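Local coordinates for HD domain protein (Enterococcus faecalis, PDB 4LRL) that probably hydrolyses deoxyribonucleoside triphosphates as an allosterically regulated, metal-dependent triphosphohydrolase of the HD-domain family, with deoxynucleotides such as dGTP bound at regulatory sites, at residues E63-R66 / L67-I70; H143-E146 / H147-T151; I156-Q159 / I160-P164. All coordinates share one frame; numbering follows the deposited sequence.

Contact 1 of 3, residues E63-R66 / L67-I70; sequences EVQR and LRRI. With DGT (2'-deoxyguanosine-5'-triphosphate), chain O.
Q65 and R68, one turn apart where helix 62-65 runs into a 3-10 turn, read the guanine of a bound dGTP. Among the side-chain hydrogen bonds, Q65 OE1 accepts from R68 NE at 3.0 Å, the N-H lying above the amide plane, the two chains side by side. Q65 NE2 reaches DGT O6 at 3.1 Å almost straight (169°), and R68 NH2 gives O6 a second bond at 3.0 Å; the same NH2 lies 2.9 Å from DGT N7. Q65 NE2 also bonds to I59 O, and R68 NH1 to S77 O of the second subunit. Backbone i to i+3 bonds, L67 N to V64 O, R68 N to Q65 O and R69 N to R66 O, keep the turn tight. The remaining contacts are packing: I70 CD1 lies over one face of the R66 guanidinium, 3.9 Å from R66 NH2, and the R69 guanidinium, bent back at chi3 (-66°), lies with one face over R66 CA; its NE makes a salt bridge with same-chain D321 and its NH1 bonds to L348 O of the second subunit. With two donors converging on O6, the pocket probably favours guanine over adenine, whose 6-amino group offers no acceptor there.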
# COMPACT_ATOMS: atom_id res chain seq x y z
N GLU C 63 -4.42 -22.95 -26.42
CA GLU C 63 -3.25 -23.33 -25.64
C GLU C 63 -2.89 -22.29 -24.58
O GLU C 63 -2.31 -22.64 -23.55
CB GLU C 63 -2.06 -23.57 -26.58
CG GLU C 63 -2.20 -24.76 -27.52
CD GLU C 63 -3.04 -24.46 -28.75
OE1 GLU C 63 -3.25 -23.26 -29.05
OE2 GLU C 63 -3.50 -25.42 -29.41
N VAL C 64 -3.21 -21.03 -24.83
CA VAL C 64 -2.99 -19.97 -23.85
C VAL C 64 -4.13 -19.98 -22.82
O VAL C 64 -3.88 -19.81 -21.63
CB VAL C 64 -2.84 -18.58 -24.53
CG1 VAL C 64 -2.77 -17.46 -23.49
CG2 VAL C 64 -1.58 -18.55 -25.39
N GLN C 65 -5.35 -20.20 -23.28
CA GLN C 65 -6.52 -20.21 -22.41
C GLN C 65 -6.44 -21.25 -21.29
O GLN C 65 -6.95 -21.01 -20.19
CB GLN C 65 -7.81 -20.43 -23.21
CG GLN C 65 -8.23 -19.21 -24.02
CD GLN C 65 -8.53 -17.99 -23.17
OE1 GLN C 65 -9.32 -18.06 -22.23
NE2 GLN C 65 -7.93 -16.86 -23.52
N ARG C 66 -5.81 -22.39 -21.56
CA ARG C 66 -5.77 -23.47 -20.59
C ARG C 66 -4.82 -23.16 -19.42
O ARG C 66 -4.89 -23.79 -18.36
CB ARG C 66 -5.46 -24.82 -21.25
CG ARG C 66 -4.10 -24.93 -21.89
CD ARG C 66 -3.51 -26.32 -21.68
NE ARG C 66 -2.06 -26.21 -21.55
CZ ARG C 66 -1.26 -27.08 -20.94
NH1 ARG C 66 0.03 -26.80 -20.90
NH2 ARG C 66 -1.73 -28.20 -20.37
N LEU C 67 -3.97 -22.16 -19.62
CA LEU C 67 -3.14 -21.65 -18.53
C LEU C 67 -3.97 -21.04 -17.39
O LEU C 67 -3.47 -20.89 -16.29
CB LEU C 67 -2.09 -20.67 -19.06
CG LEU C 67 -1.10 -21.18 -20.12
CD1 LEU C 67 -0.05 -20.12 -20.50
CD2 LEU C 67 -0.42 -22.50 -19.70
N ARG C 68 -5.24 -20.71 -17.64
CA ARG C 68 -6.15 -20.30 -16.55
C ARG C 68 -6.36 -21.42 -15.55
O ARG C 68 -6.57 -21.16 -14.36
CB ARG C 68 -7.52 -19.89 -17.09
CG ARG C 68 -7.53 -18.59 -17.86
CD ARG C 68 -8.83 -18.49 -18.63
NE ARG C 68 -9.00 -17.23 -19.34
CZ ARG C 68 -9.43 -16.10 -18.79
NH1 ARG C 68 -9.70 -16.05 -17.49
NH2 ARG C 68 -9.56 -15.01 -19.53
N ARG C 69 -6.30 -22.65 -16.03
CA ARG C 69 -6.59 -23.83 -15.23
C ARG C 69 -5.34 -24.43 -14.57
O ARG C 69 -5.35 -25.58 -14.11
CB ARG C 69 -7.34 -24.86 -16.08
CG ARG C 69 -8.65 -24.32 -16.64
CD ARG C 69 -9.51 -25.38 -17.31
NE ARG C 69 -8.90 -25.93 -18.52
CZ ARG C 69 -8.93 -25.35 -19.72
NH1 ARG C 69 -9.55 -24.19 -19.91
NH2 ARG C 69 -8.34 -25.95 -20.74
N ILE C 70 -4.26 -23.65 -14.53
CA ILE C 70 -3.01 -24.12 -13.94
C ILE C 70 -2.44 -23.06 -13.01
O ILE C 70 -2.17 -21.93 -13.44
CB ILE C 70 -1.98 -24.52 -15.03
CG1 ILE C 70 -2.52 -25.66 -15.90
CG2 ILE C 70 -0.66 -24.93 -14.39
CD1 ILE C 70 -1.63 -26.03 -17.09
PG DGT O . -15.01 -7.94 -28.60
O1G DGT O . -15.61 -8.70 -29.76
O2G DGT O . -13.55 -8.23 -28.33
O3G DGT O . -15.38 -6.47 -28.60
O3B DGT O . -15.76 -8.58 -27.32
PB DGT O . -15.88 -7.78 -25.92
O1B DGT O . -14.81 -6.73 -25.86
O2B DGT O . -17.33 -7.39 -25.73
O3A DGT O . -15.59 -8.95 -24.84
PA DGT O . -14.21 -9.78 -24.73
O1A DGT O . -13.18 -9.27 -25.69
O2A DGT O . -14.54 -11.25 -24.75
O5' DGT O . -13.74 -9.40 -23.24
C5' DGT O . -13.83 -8.05 -22.77
C4' DGT O . -13.21 -7.93 -21.39
O4' DGT O . -12.71 -9.19 -20.95
C3' DGT O . -12.02 -6.97 -21.41
O3' DGT O . -12.16 -6.02 -20.35
C2' DGT O . -10.79 -7.84 -21.20
C1' DGT O . -11.37 -9.04 -20.46
N9 DGT O . -10.63 -10.31 -20.64
C8 DGT O . -10.04 -10.99 -19.65
N7 DGT O . -9.45 -12.13 -20.10
C5 DGT O . -9.67 -12.18 -21.42
C6 DGT O . -9.32 -13.11 -22.50
O6 DGT O . -8.67 -14.15 -22.25
N1 DGT O . -9.73 -12.81 -23.74
C2 DGT O . -10.45 -11.70 -24.02
N2 DGT O . -10.83 -11.46 -25.30
N3 DGT O . -10.80 -10.80 -23.07
C4 DGT O . -10.45 -10.98 -21.77

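Contact 2 of 3, residues H143-E146 / H147-T151; sequences HTFE and HIFDT
The last turns of helix 142-149, within the HD domain, end here in a C-terminal turn where D150 takes positive phi and the chain leaves the helix toward T151. Between the two halves the main chain keeps the i to i+4 pattern: I148 N bonds to T144 O, and F149 N bonds to F145 O at 2.8 Å. The bond from D150 N to E146 O is weak, its N-H bent to 122°, as the spiral opens.

On the buried side F145 and F149 carry the packing. F145 has CG trans to its own N (chi1 -157°), which swings the ring toward the helix end, and CD1 of F149 sits over the centre of one face, 3.6 Å from F145 CZ. The ring planes meet at 41° with centroids 4.6 Å apart, an oblique pair. F307 of helix 305-308 meets F145 edge-to-face and also touches F149, so the aromatic cluster joins this helix to its neighbour.

Polar side chains tie the helix to other neighbours. T144 OG1 is hydrogen-bonded to E276 and H147 ND1 to D280, both on helix 270-291, while H143, which binds dATP in another structure of this protein, makes a weak bond from NE2 to D393 O. Separately, E146 sends an extended chain across T151 at about a right angle; its carboxylate OE1 bonds to H153 just beyond the turn, and its CG lies 3.2 Å from T151 O.

T151 meets the F145 ring at its edge. Its OG1 lies in the ring plane, 3.5 Å from CD2 of F145, and only 3.2 Å from CG of E146, while its methyl CG2 stands 3.9 Å from F145 CE2.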
# COMPACT_ATOMS: atom_id res chain seq x y z
N HIS C 143 6.90 -28.67 -11.85
CA HIS C 143 8.14 -29.25 -11.30
C HIS C 143 7.99 -30.72 -10.85
O HIS C 143 8.86 -31.55 -11.12
CB HIS C 143 8.68 -28.37 -10.15
CG HIS C 143 10.04 -28.79 -9.68
ND1 HIS C 143 10.25 -29.47 -8.50
CD2 HIS C 143 11.26 -28.66 -10.26
CE1 HIS C 143 11.53 -29.72 -8.35
NE2 HIS C 143 12.17 -29.24 -9.41
N THR C 144 6.89 -31.02 -10.16
CA THR C 144 6.59 -32.37 -9.69
C THR C 144 6.32 -33.29 -10.88
O THR C 144 6.81 -34.42 -10.93
CB THR C 144 5.36 -32.38 -8.77
OG1 THR C 144 5.52 -31.40 -7.75
CG2 THR C 144 5.18 -33.74 -8.12
N PHE C 145 5.55 -32.79 -11.83
CA PHE C 145 5.16 -33.54 -13.01
C PHE C 145 6.36 -33.98 -13.86
O PHE C 145 6.40 -35.12 -14.35
CB PHE C 145 4.18 -32.72 -13.85
CG PHE C 145 3.31 -33.55 -14.74
CD1 PHE C 145 2.07 -34.00 -14.30
CD2 PHE C 145 3.74 -33.89 -16.02
CE1 PHE C 145 1.27 -34.78 -15.12
CE2 PHE C 145 2.94 -34.67 -16.86
CZ PHE C 145 1.71 -35.13 -16.40
N GLU C 146 7.34 -33.09 -14.01
CA GLU C 146 8.53 -33.42 -14.80
C GLU C 146 9.42 -34.44 -14.11
O GLU C 146 10.07 -35.24 -14.78
CB GLU C 146 9.33 -32.16 -15.15
CG GLU C 146 8.52 -31.17 -15.98
CD GLU C 146 9.23 -29.85 -16.23
OE1 GLU C 146 8.62 -28.99 -16.90
OE2 GLU C 146 10.39 -29.66 -15.78
N HIS C 147 9.44 -34.42 -12.78
CA HIS C 147 10.22 -35.40 -12.03
C HIS C 147 9.67 -36.82 -12.23
O HIS C 147 10.44 -37.75 -12.46
CB HIS C 147 10.30 -35.04 -10.54
CG HIS C 147 11.02 -36.07 -9.72
ND1 HIS C 147 10.39 -36.79 -8.72
CD2 HIS C 147 12.30 -36.52 -9.76
CE1 HIS C 147 11.26 -37.62 -8.17
NE2 HIS C 147 12.42 -37.48 -8.79
N ILE C 148 8.35 -36.96 -12.16
CA ILE C 148 7.69 -38.28 -12.24
C ILE C 148 7.50 -38.77 -13.68
O ILE C 148 7.72 -39.95 -13.97
CB ILE C 148 6.31 -38.28 -11.51
CG1 ILE C 148 6.42 -37.75 -10.07
CG2 ILE C 148 5.66 -39.67 -11.55
CD1 ILE C 148 7.32 -38.55 -9.14
N PHE C 149 7.10 -37.87 -14.57
CA PHE C 149 6.75 -38.27 -15.94
C PHE C 149 7.78 -37.90 -17.00
O PHE C 149 7.56 -38.14 -18.19
CB PHE C 149 5.36 -37.76 -16.31
CG PHE C 149 4.28 -38.30 -15.43
CD1 PHE C 149 3.66 -37.49 -14.48
CD2 PHE C 149 3.88 -39.63 -15.52
CE1 PHE C 149 2.66 -37.98 -13.66
CE2 PHE C 149 2.88 -40.14 -14.69
CZ PHE C 149 2.27 -39.31 -13.76
N ASP C 150 8.90 -37.31 -16.57
CA ASP C 150 10.02 -36.94 -17.44
C ASP C 150 9.63 -36.04 -18.62
O ASP C 150 10.19 -36.15 -19.72
CB ASP C 150 10.81 -38.19 -17.89
CG ASP C 150 12.31 -37.92 -18.00
OD1 ASP C 150 12.79 -36.93 -17.40
OD2 ASP C 150 13.01 -38.71 -18.69
N THR C 151 8.67 -35.15 -18.39
CA THR C 151 8.33 -34.09 -19.34
C THR C 151 9.33 -32.94 -19.22
O THR C 151 10.08 -32.86 -18.24
CB THR C 151 6.90 -33.54 -19.10
OG1 THR C 151 6.74 -33.18 -17.72
CG2 THR C 151 5.84 -34.56 -19.46

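Contact 3 of 3, residues I156-Q159 / I160-P164; sequences ITVQ and IITSP
Q159, I160 and V158 bury the most surface where helix 153-162 comes to its end. Q159 does so mainly through its backbone: its carbonyl oxygen receives S163 OG at a very short 2.5 Å and, more weakly, S163 N and T162 N. So short a distance is probably not exact at 2.35 Å resolution. The serine hydroxyl, its OG set beside its own N (chi1 -54°), turns back over the last turn and covers a carbonyl whose backbone bonds are both weak. V158 works likewise, its O accepting both T162 N at 2.9 Å and T162 OG1 at 2.7 Å, the hydroxyl oxygen standing above the carbonyl plane. I160 N bonds to I156 O at 2.8 Å, and its side chain gives the apolar contact, CD1 to I156 CG2 at 3.7 Å. I161 CD1 runs alongside T157 CG2 at 3.9 Å.

T157 OG1 bonds back to H153 O, and T166 OG1 bonds to I160 O and S163 O. Different faces of the helix meet different neighbours. I156 and I160 lie on helix 314-318, at Y317, L314 and L318, whereas V158, I161 and T162 pack on helix 179-187 through A184, V183 and I187.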
# COMPACT_ATOMS: atom_id res chain seq x y z
N ILE C 156 8.20 -28.63 -24.66
CA ILE C 156 6.78 -28.61 -24.99
C ILE C 156 6.31 -27.25 -25.51
O ILE C 156 5.52 -27.17 -26.45
CB ILE C 156 5.92 -29.10 -23.82
CG1 ILE C 156 6.17 -30.60 -23.61
CG2 ILE C 156 4.44 -28.84 -24.07
CD1 ILE C 156 5.97 -31.06 -22.19
N THR C 157 6.81 -26.18 -24.89
CA THR C 157 6.58 -24.83 -25.38
C THR C 157 6.96 -24.71 -26.85
O THR C 157 6.16 -24.24 -27.66
CB THR C 157 7.36 -23.78 -24.55
OG1 THR C 157 6.89 -23.79 -23.21
CG2 THR C 157 7.16 -22.38 -25.12
N VAL C 158 8.17 -25.16 -27.19
CA VAL C 158 8.67 -25.10 -28.56
C VAL C 158 7.77 -25.94 -29.47
O VAL C 158 7.44 -25.51 -30.57
CB VAL C 158 10.15 -25.57 -28.66
CG1 VAL C 158 10.59 -25.76 -30.12
CG2 VAL C 158 11.06 -24.58 -27.94
N GLN C 159 7.38 -27.12 -28.99
CA GLN C 159 6.43 -27.97 -29.69
C GLN C 159 5.12 -27.24 -30.01
O GLN C 159 4.65 -27.30 -31.14
CB GLN C 159 6.10 -29.21 -28.86
CG GLN C 159 7.10 -30.34 -28.94
CD GLN C 159 6.64 -31.57 -28.17
OE1 GLN C 159 5.47 -31.93 -28.20
NE2 GLN C 159 7.58 -32.22 -27.48
N ILE C 160 4.55 -26.56 -29.02
CA ILE C 160 3.27 -25.88 -29.19
C ILE C 160 3.38 -24.76 -30.23
O ILE C 160 2.44 -24.50 -31.01
CB ILE C 160 2.76 -25.31 -27.85
CG1 ILE C 160 2.40 -26.46 -26.89
CG2 ILE C 160 1.57 -24.37 -28.06
CD1 ILE C 160 2.40 -26.06 -25.44
N ILE C 161 4.53 -24.12 -30.25
CA ILE C 161 4.79 -23.03 -31.16
C ILE C 161 5.01 -23.55 -32.57
O ILE C 161 4.55 -22.95 -33.53
CB ILE C 161 6.00 -22.19 -30.69
CG1 ILE C 161 5.63 -21.40 -29.43
CG2 ILE C 161 6.49 -21.26 -31.81
CD1 ILE C 161 6.81 -20.80 -28.71
N THR C 162 5.71 -24.68 -32.68
CA THR C 162 6.14 -25.19 -33.99
C THR C 162 5.27 -26.33 -34.55
O THR C 162 5.50 -26.78 -35.67
CB THR C 162 7.63 -25.62 -33.96
OG1 THR C 162 7.81 -26.66 -33.00
CG2 THR C 162 8.53 -24.43 -33.57
N SER C 163 4.26 -26.78 -33.80
CA SER C 163 3.39 -27.88 -34.24
C SER C 163 2.09 -27.39 -34.86
O SER C 163 1.33 -26.65 -34.23
CB SER C 163 3.07 -28.86 -33.10
OG SER C 163 4.25 -29.35 -32.49
N PRO C 164 1.82 -27.80 -36.12
CA PRO C 164 0.67 -27.37 -36.90
C PRO C 164 -0.67 -27.71 -36.25
O PRO C 164 -1.66 -27.03 -36.52
CB PRO C 164 0.83 -28.14 -38.20
CG PRO C 164 2.30 -28.40 -38.30
CD PRO C 164 2.71 -28.68 -36.90

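All three contacts are helix ends, but they differ in burial and chemistry. Contact 1 is the most buried and the one richest in charged side chains, three arginines and a glutamate, with a ligand and a second subunit among its partners; contacts 2 and 3 are partly buried, meet no other chain, and lie on successive helices of the HD domain. Contact 2 relies on paired aromatic rings, contact 3 on aliphatic packing and hydroxyls bonded to carbonyls. Contact 3 touches both others, through E63 CG against I160 CG2 and through T151 CB against I156 CD1, while contacts 1 and 2 stay about 9 Å apart at their nearest atoms. Helix 314-318 is shared by contacts 1 and 3, at L318.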